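Local structure of diaminopimelate decarboxylase (Phaeodactylum tricornutum, 7JPJ) at residues A92-A96 with E97-L101; F174-W177 with H178-T182; V248-L252 with Q253-K257; L312-G315 with M316-L320. The protein probably catalyses the decarboxylation of diaminopimelate to lysine with pyridoxal 5'-phosphate as cofactor, working as an obligate dimer. All coordinates share one frame; numbering follows the deposited sequence.

Contact 1 (A92-A96 with E97-L101)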
# COMPACT_ATOMS: atom_id res chain seq x y z
N ALA A 92 18.10 3.39 17.24
CA ALA A 92 18.54 2.00 17.35
C ALA A 92 20.01 1.87 17.70
O ALA A 92 20.52 0.74 17.77
CB ALA A 92 18.26 1.26 16.04
N GLY A 93 20.71 2.98 17.93
CA GLY A 93 22.11 2.96 18.29
C GLY A 93 23.08 3.19 17.16
O GLY A 93 24.29 3.16 17.40
N VAL A 94 22.60 3.43 15.95
CA VAL A 94 23.51 3.68 14.83
C VAL A 94 24.12 5.06 14.99
O VAL A 94 23.38 6.05 15.14
CB VAL A 94 22.76 3.55 13.50
CG1 VAL A 94 23.67 3.93 12.34
CG2 VAL A 94 22.24 2.13 13.32
N PRO A 95 25.45 5.19 14.99
CA PRO A 95 26.06 6.52 15.06
C PRO A 95 25.75 7.33 13.81
O PRO A 95 25.51 6.78 12.73
CB PRO A 95 27.56 6.23 15.18
CG PRO A 95 27.64 4.79 15.61
CD PRO A 95 26.46 4.12 14.99
N ALA A 96 25.75 8.65 13.98
CA ALA A 96 25.36 9.54 12.89
C ALA A 96 26.27 9.39 11.68
O ALA A 96 25.81 9.40 10.53
CB ALA A 96 25.34 10.99 13.37
N GLU A 97 27.58 9.23 11.91
CA GLU A 97 28.54 9.14 10.82
C GLU A 97 28.32 7.92 9.93
O GLU A 97 28.78 7.91 8.78
CB GLU A 97 29.97 9.12 11.36
CG GLU A 97 30.21 9.97 12.60
CD GLU A 97 29.72 9.30 13.87
OE1 GLU A 97 28.90 9.91 14.59
OE2 GLU A 97 30.14 8.15 14.14
N ASN A 98 27.63 6.90 10.43
CA ASN A 98 27.35 5.70 9.65
C ASN A 98 26.09 5.85 8.80
O ASN A 98 25.73 4.89 8.10
CB ASN A 98 27.21 4.48 10.56
CG ASN A 98 28.52 4.10 11.24
OD1 ASN A 98 29.43 4.92 11.36
ND2 ASN A 98 28.61 2.85 11.67
N ILE A 99 25.43 7.00 8.84
CA ILE A 99 24.20 7.23 8.09
C ILE A 99 24.50 8.21 6.96
O ILE A 99 25.17 9.22 7.18
CB ILE A 99 23.08 7.77 9.00
CG1 ILE A 99 22.93 6.90 10.25
CG2 ILE A 99 21.77 7.86 8.24
CD1 ILE A 99 21.92 7.42 11.24
N SER A 100 24.00 7.90 5.77
CA SER A 100 23.99 8.83 4.65
C SER A 100 22.55 9.06 4.23
O SER A 100 21.73 8.14 4.24
CB SER A 100 24.82 8.30 3.47
OG SER A 100 24.16 7.24 2.81
N LEU A 101 22.23 10.31 3.87
CA LEU A 101 20.86 10.72 3.58
C LEU A 101 20.71 11.02 2.09
O LEU A 101 21.31 11.97 1.58
CB LEU A 101 20.47 11.93 4.42
CG LEU A 101 19.15 12.63 4.07
CD1 LEU A 101 17.97 11.68 4.21
CD2 LEU A 101 18.96 13.86 4.94

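Contact 2 (F174-W177 with H178-T182)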
# COMPACT_ATOMS: atom_id res chain seq x y z
N PHE A 174 15.01 11.18 -9.93
CA PHE A 174 16.07 10.95 -8.96
C PHE A 174 17.38 11.59 -9.42
O PHE A 174 17.75 11.51 -10.59
CB PHE A 174 16.30 9.45 -8.75
CG PHE A 174 15.06 8.69 -8.35
CD1 PHE A 174 14.09 9.29 -7.57
CD2 PHE A 174 14.89 7.38 -8.76
CE1 PHE A 174 12.95 8.58 -7.20
CE2 PHE A 174 13.76 6.67 -8.40
CZ PHE A 174 12.79 7.27 -7.62
N GLY A 175 18.07 12.22 -8.48
CA GLY A 175 19.37 12.81 -8.77
C GLY A 175 19.29 14.02 -9.67
O GLY A 175 18.24 14.41 -10.18
N ILE A 176 20.45 14.63 -9.87
CA ILE A 176 20.59 15.82 -10.70
C ILE A 176 20.89 15.39 -12.13
O ILE A 176 21.70 14.50 -12.37
CB ILE A 176 21.69 16.75 -10.16
CG1 ILE A 176 21.48 17.00 -8.66
CG2 ILE A 176 21.72 18.06 -10.92
CD1 ILE A 176 22.48 17.97 -8.06
N TRP A 177 20.22 16.04 -13.09
CA TRP A 177 20.42 15.73 -14.50
C TRP A 177 21.88 15.94 -14.88
O TRP A 177 22.49 16.95 -14.53
CB TRP A 177 19.51 16.61 -15.35
CG TRP A 177 19.34 16.14 -16.77
CD1 TRP A 177 19.46 16.91 -17.90
CD2 TRP A 177 19.03 14.82 -17.22
NE1 TRP A 177 19.23 16.14 -19.02
CE2 TRP A 177 18.97 14.85 -18.63
CE3 TRP A 177 18.79 13.60 -16.57
CZ2 TRP A 177 18.69 13.73 -19.39
CZ3 TRP A 177 18.52 12.48 -17.33
CH2 TRP A 177 18.46 12.55 -18.73
N HIS A 178 22.44 14.96 -15.60
CA HIS A 178 23.88 14.96 -15.88
C HIS A 178 24.32 16.20 -16.64
O HIS A 178 25.46 16.65 -16.49
CB HIS A 178 24.27 13.71 -16.65
CG HIS A 178 23.80 13.71 -18.07
ND1 HIS A 178 22.51 13.36 -18.43
CD2 HIS A 178 24.44 14.02 -19.22
CE1 HIS A 178 22.39 13.46 -19.75
NE2 HIS A 178 23.54 13.85 -20.25
N GLU A 179 23.43 16.77 -17.47
CA GLU A 179 23.82 17.93 -18.26
C GLU A 179 24.03 19.17 -17.40
O GLU A 179 24.79 20.06 -17.78
CB GLU A 179 22.77 18.21 -19.34
CG GLU A 179 22.51 17.04 -20.26
CD GLU A 179 22.14 17.47 -21.66
OE1 GLU A 179 22.52 16.76 -22.62
OE2 GLU A 179 21.46 18.51 -21.81
N LEU A 180 23.37 19.23 -16.24
CA LEU A 180 23.64 20.31 -15.29
C LEU A 180 25.02 20.19 -14.67
O LEU A 180 25.58 21.20 -14.22
CB LEU A 180 22.56 20.33 -14.21
CG LEU A 180 21.16 20.72 -14.68
CD1 LEU A 180 20.16 20.65 -13.54
CD2 LEU A 180 21.19 22.11 -15.30
N VAL A 181 25.59 18.99 -14.64
CA VAL A 181 26.96 18.82 -14.15
C VAL A 181 27.96 19.29 -15.21
O VAL A 181 28.91 20.01 -14.90
CB VAL A 181 27.21 17.36 -13.74
CG1 VAL A 181 28.63 17.20 -13.21
CG2 VAL A 181 26.20 16.92 -12.69
N THR A 182 27.75 18.89 -16.46
CA THR A 182 28.74 19.14 -17.50
C THR A 182 28.64 20.53 -18.11
O THR A 182 29.61 20.98 -18.74
CB THR A 182 28.63 18.09 -18.61
OG1 THR A 182 27.33 18.15 -19.20
CG2 THR A 182 28.86 16.69 -18.05

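Contact 3 (V248-L252 with Q253-K257)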
# COMPACT_ATOMS: atom_id res chain seq x y z
N VAL A 248 17.10 -15.84 -11.28
CA VAL A 248 18.53 -15.77 -11.02
C VAL A 248 18.80 -14.69 -9.97
O VAL A 248 18.33 -13.56 -10.10
CB VAL A 248 19.33 -15.49 -12.31
CG1 VAL A 248 20.76 -15.09 -11.98
CG2 VAL A 248 19.30 -16.71 -13.22
N THR A 249 19.54 -15.06 -8.93
CA THR A 249 20.06 -14.12 -7.95
C THR A 249 21.41 -13.60 -8.43
O THR A 249 22.23 -14.36 -8.95
CB THR A 249 20.19 -14.78 -6.58
OG1 THR A 249 18.89 -15.10 -6.07
CG2 THR A 249 20.91 -13.87 -5.59
N THR A 250 21.64 -12.30 -8.25
CA THR A 250 22.89 -11.69 -8.68
C THR A 250 24.07 -12.32 -7.94
O THR A 250 24.05 -12.45 -6.72
CB THR A 250 22.86 -10.18 -8.44
OG1 THR A 250 21.68 -9.62 -9.03
CG2 THR A 250 24.09 -9.53 -9.05
N ASP A 251 25.09 -12.71 -8.70
CA ASP A 251 26.34 -13.20 -8.13
C ASP A 251 27.26 -12.00 -7.89
O ASP A 251 27.80 -11.43 -8.84
CB ASP A 251 27.00 -14.22 -9.05
CG ASP A 251 28.01 -15.10 -8.33
OD1 ASP A 251 28.54 -14.68 -7.28
OD2 ASP A 251 28.29 -16.22 -8.82
N LEU A 252 27.42 -11.61 -6.62
CA LEU A 252 28.19 -10.42 -6.30
C LEU A 252 29.66 -10.58 -6.66
O LEU A 252 30.34 -9.58 -6.94
CB LEU A 252 28.05 -10.08 -4.82
CG LEU A 252 26.63 -9.74 -4.37
CD1 LEU A 252 26.63 -9.21 -2.94
CD2 LEU A 252 25.99 -8.73 -5.31
N GLN A 253 30.18 -11.81 -6.67
CA GLN A 253 31.57 -12.02 -7.06
C GLN A 253 31.75 -11.86 -8.56
O GLN A 253 32.79 -11.35 -9.02
CB GLN A 253 32.04 -13.39 -6.60
CG GLN A 253 32.00 -13.60 -5.10
CD GLN A 253 32.93 -12.65 -4.35
OE1 GLN A 253 33.99 -12.28 -4.86
NE2 GLN A 253 32.53 -12.26 -3.15
N LYS A 254 30.76 -12.27 -9.36
CA LYS A 254 30.90 -12.22 -10.81
C LYS A 254 30.74 -10.81 -11.35
O LYS A 254 31.48 -10.40 -12.25
CB LYS A 254 29.90 -13.17 -11.47
CG LYS A 254 30.27 -14.63 -11.33
CD LYS A 254 29.22 -15.55 -11.93
CE LYS A 254 29.70 -16.99 -11.89
NZ LYS A 254 30.34 -17.30 -10.58
N ILE A 255 29.79 -10.04 -10.81
CA ILE A 255 29.62 -8.66 -11.27
C ILE A 255 30.55 -7.70 -10.53
O ILE A 255 30.76 -6.58 -10.99
CB ILE A 255 28.17 -8.19 -11.11
CG1 ILE A 255 27.82 -8.01 -9.63
CG2 ILE A 255 27.21 -9.16 -11.78
CD1 ILE A 255 26.69 -7.04 -9.38
N GLY A 256 31.12 -8.13 -9.40
CA GLY A 256 31.96 -7.26 -8.61
C GLY A 256 33.34 -7.03 -9.18
O GLY A 256 33.87 -5.92 -9.08
N LYS A 257 33.94 -8.06 -9.78
CA LYS A 257 35.31 -7.94 -10.29
C LYS A 257 35.40 -6.97 -11.47
O LYS A 257 36.34 -6.16 -11.51
CB LYS A 257 35.85 -9.32 -10.67
CG LYS A 257 37.28 -9.58 -10.18
CD LYS A 257 37.30 -9.88 -8.68
CE LYS A 257 38.62 -9.46 -8.04
NZ LYS A 257 38.59 -9.57 -6.55

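Contact 4 (L312-G315 with M316-L320)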
# COMPACT_ATOMS: atom_id res chain seq x y z
N LEU A 312 -6.64 -16.68 3.89
CA LEU A 312 -5.76 -16.50 5.04
C LEU A 312 -6.33 -15.48 6.02
O LEU A 312 -7.36 -14.85 5.76
CB LEU A 312 -4.37 -16.06 4.59
CG LEU A 312 -3.71 -16.78 3.41
CD1 LEU A 312 -2.47 -16.02 2.98
CD2 LEU A 312 -3.35 -18.21 3.79
N ASP A 313 -5.65 -15.33 7.15
CA ASP A 313 -5.91 -14.24 8.08
C ASP A 313 -4.93 -13.08 7.88
O ASP A 313 -4.63 -12.35 8.82
CB ASP A 313 -5.89 -14.73 9.53
CG ASP A 313 -4.54 -15.30 9.95
OD1 ASP A 313 -3.65 -15.47 9.08
OD2 ASP A 313 -4.38 -15.60 11.15
N ALA A 314 -4.42 -12.93 6.66
CA ALA A 314 -3.50 -11.87 6.31
C ALA A 314 -3.76 -11.47 4.86
O ALA A 314 -4.64 -12.03 4.20
CB ALA A 314 -2.05 -12.32 6.51
N GLY A 315 -3.01 -10.50 4.37
CA GLY A 315 -3.18 -10.07 2.99
C GLY A 315 -2.34 -8.86 2.66
O GLY A 315 -1.25 -8.67 3.21
N MET A 316 -2.88 -8.03 1.76
CA MET A 316 -2.18 -6.80 1.36
C MET A 316 -1.88 -5.89 2.54
O MET A 316 -1.00 -5.03 2.44
CB MET A 316 -3.02 -6.06 0.32
CG MET A 316 -4.50 -6.02 0.65
SD MET A 316 -5.41 -4.86 -0.37
CE MET A 316 -4.92 -5.40 -2.01
N THR A 317 -2.59 -6.06 3.66
CA THR A 317 -2.22 -5.39 4.91
C THR A 317 -0.82 -5.77 5.38
O THR A 317 -0.22 -5.02 6.15
CB THR A 317 -3.23 -5.74 6.00
OG1 THR A 317 -3.52 -7.14 5.95
CG2 THR A 317 -4.52 -4.96 5.82
N ASP A 318 -0.30 -6.90 4.93
CA ASP A 318 0.98 -7.40 5.39
C ASP A 318 1.99 -7.62 4.27
O ASP A 318 3.18 -7.36 4.47
CB ASP A 318 0.78 -8.71 6.16
CG ASP A 318 -0.42 -8.65 7.08
OD1 ASP A 318 -0.33 -8.00 8.14
OD2 ASP A 318 -1.46 -9.24 6.73
N VAL A 319 1.55 -8.09 3.11
CA VAL A 319 2.41 -8.23 1.94
C VAL A 319 1.66 -7.64 0.75
O VAL A 319 0.68 -8.23 0.27
CB VAL A 319 2.80 -9.69 1.68
CG1 VAL A 319 3.69 -9.79 0.46
CG2 VAL A 319 3.50 -10.29 2.89
N LEU A 320 2.12 -6.48 0.28
CA LEU A 320 1.46 -5.76 -0.80
C LEU A 320 2.07 -6.05 -2.17
O LEU A 320 1.40 -5.81 -3.19
CB LEU A 320 1.52 -4.25 -0.53
CG LEU A 320 0.96 -3.29 -1.58
CD1 LEU A 320 -0.56 -3.38 -1.66
CD2 LEU A 320 1.41 -1.87 -1.31

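Contact 1 (A92-A96 with E97-L101)
Asn98 and Ile99 fold back onto Pro95 and Ala96 through two consecutive backbone turns. Asn98 N donates to Pro95 O at 3.1 Å, and Ile99 N donates to Ala96 O at 3.0 Å. Both bonds span three residues, which gives the short 3-10 piece just before strand 99-101. The chain reaches it from a Schellman motif at Gly93, whose positive phi ends helix 83-91.

The side chains follow the bend. Val94 CG1 lies 3.7 Å from Ile99 CG1, and the two side chains meet at a slant. The same methyl faces Asn98 CB at 4.0 Å. Val94 CG1 is anti to the backbone N (chi1 175°), and this turns it to the strand residue. Ile99 CG1 also rests 3.6 Å from Pro95 O. Glu97 bends at chi2 (78°) and brings OE2 to 3.4 Å from Pro95 CB, alongside the proline ring.

The backbones of Asn98 and Ser100 hydrogen-bond with that of Val78, and the backbone of Ile99 with that of Lys119. Strand 99-101 thereby enters the parallel sheet. No charge pairing joins the two segments. Two backbone hydrogen bonds hold the bend, and hydrocarbon contact between Val94 and Ile99 backs it.

Contact 2 (F174-W177 with H178-T182)
Trp177 and His178 are neighbours in sequence, and their rings form a T-shaped pair. The edge of the imidazole is directed at the face of the indole. His178 ND1 stands 3.8 Å above the indole plane, over its centre. The centroids of the indole six-membered ring and the imidazole are 4.7 Å apart, with the planes at 61°. His178 CE1 approaches Trp177 CZ2 to 3.7 Å. With His178 CG between the backbone N and the carbonyl carbon (chi1 72°), the imidazole is carried alongside the tryptophan, pointing the same way.

Glu179 adds its aliphatic part. Its CG lies 3.6 Å from Trp177 NE1 and also over the rim of one imidazole face. Trp177 NE1 itself is hydrogen-bonded to Thr302 OG1 of the second subunit.

Leu180 closes the turn. Its N donates to Trp177 O at 3.0 Å. Leu180 CD1 meets Ile176 CG2 at 4.0 Å, the two side chains crossing at about a right angle. Ile176 and Leu180 also touch Val186 of helix 185-192.

This is a strand-to-helix turn of the TIM-barrel domain. Strand 176-177 runs parallel to strand 141-147, the chain then turns into the short helix that follows, and the tryptophan at the junction reaches the dimer interface.

Contact 3 (V248-L252 with Q253-K257)
Asp251 precedes the first turn of helix 252-270, and its carbonyl oxygen receives Ile255 N at 3.1 Å in a nearly straight bond (170°). A weak bond from Lys254 N reaches the same oxygen.

The Asp251 carboxylate divides its two oxygens between backbone and side chain. OD1 takes a weak capping bond from Gln253 N at 3.4 Å. OD2 forms a salt bridge with Lys254 NZ at 2.9 Å. The ammonium comes from above the carboxylate plane, 43° out of it. The Lys254 chain is extended through chi2 and chi3, and chi4 of 44° turns NZ back to the aspartate. The lysine stem runs obliquely past the carboxylate, with Lys254 CG 3.8 Å from Asp251 CG. The negative charge would probably also suit the positive end of the helix dipole.

On the buried side, Thr250 CG2 meets Ile255 CD1 at 3.6 Å, the two side chains nearly perpendicular. Ile255 packs further on Pro210 and Trp213. Thr250 OG1 turns elsewhere, to Lys240 N and Ser208 OG; Lys240 lines the D-lysine pocket.

Asp251 is the N-cap of helix 252-270. The touch between Thr250 and Ile255 has the spacing of a hydrophobic staple, the threonine methyl standing in for the apolar residue before the cap. Together they start a long helix of the TIM-barrel domain, with the Thr250 side chain about 8 Å from the bound D-lysine.

Contact 4 (L312-G315 with M316-L320)
The Gly315 carbonyl is met on both faces of its plane by the backbone of the next turn. Asp318 N comes from one face, 41° out of the plane. Val319 N comes from the opposite face, tilted by 22°, and donates at 2.9 Å to Gly315 O. One oxygen thus accepts two hydrogen bonds, from the backbone N-H groups of the third and fourth residues along the chain.

The second flat group is the Asp318 carboxylate. Its OD2 accepts Gly315 N at 3.1 Å with the anti lone pair, on the side away from OD1. Asp318 CG lies beside its backbone N (chi1 -42°), and this swings the carboxylate back over the turn. Gly315 is extended and carries no side chain, and its N and O both reach Asp318. The two residues therefore hold each other twice: backbone N to carboxylate in one direction, backbone N to carbonyl in the other. The reciprocal pair holds the turn and satisfies Gly315 N and O in a buried setting.

Thr317 OG1 is hydrogen-bonded to His355 NE2, and Met316 N to Asp361 OD1. The Met316 CB points away from 312-315, and the side chain is about 9 Å from that of Cys357, the predicted proton donor. The turn links strand 308-312 to helix 321-325. Asp318 and Val319 lean on Leu291 of strand 289-300, and Leu320 packs on Thr401 of the second subunit.

How the contacts relate
The four contacts follow one another along the chain; none encloses or crosses another. Contact 1 closes the loop from helix 83-91 into strand 99-101. Contact 2 joins strand 176-177 to helix 178-182, and it reaches the same parallel sheet. Contact 3 starts helix 252-270 after strand 232-234. These three belong to the pyridoxal-binding TIM-barrel region, with centres about 27 to 28 Å apart. Contact 4 comes later, after strand 308-312 of the mixed sheet. Its centre is about 40 Å from that of contact 2, on the opposite side of the chain's centre. Contacts 2 and 4 both touch the second subunit, from the barrel region and from the loop after strand 308-312.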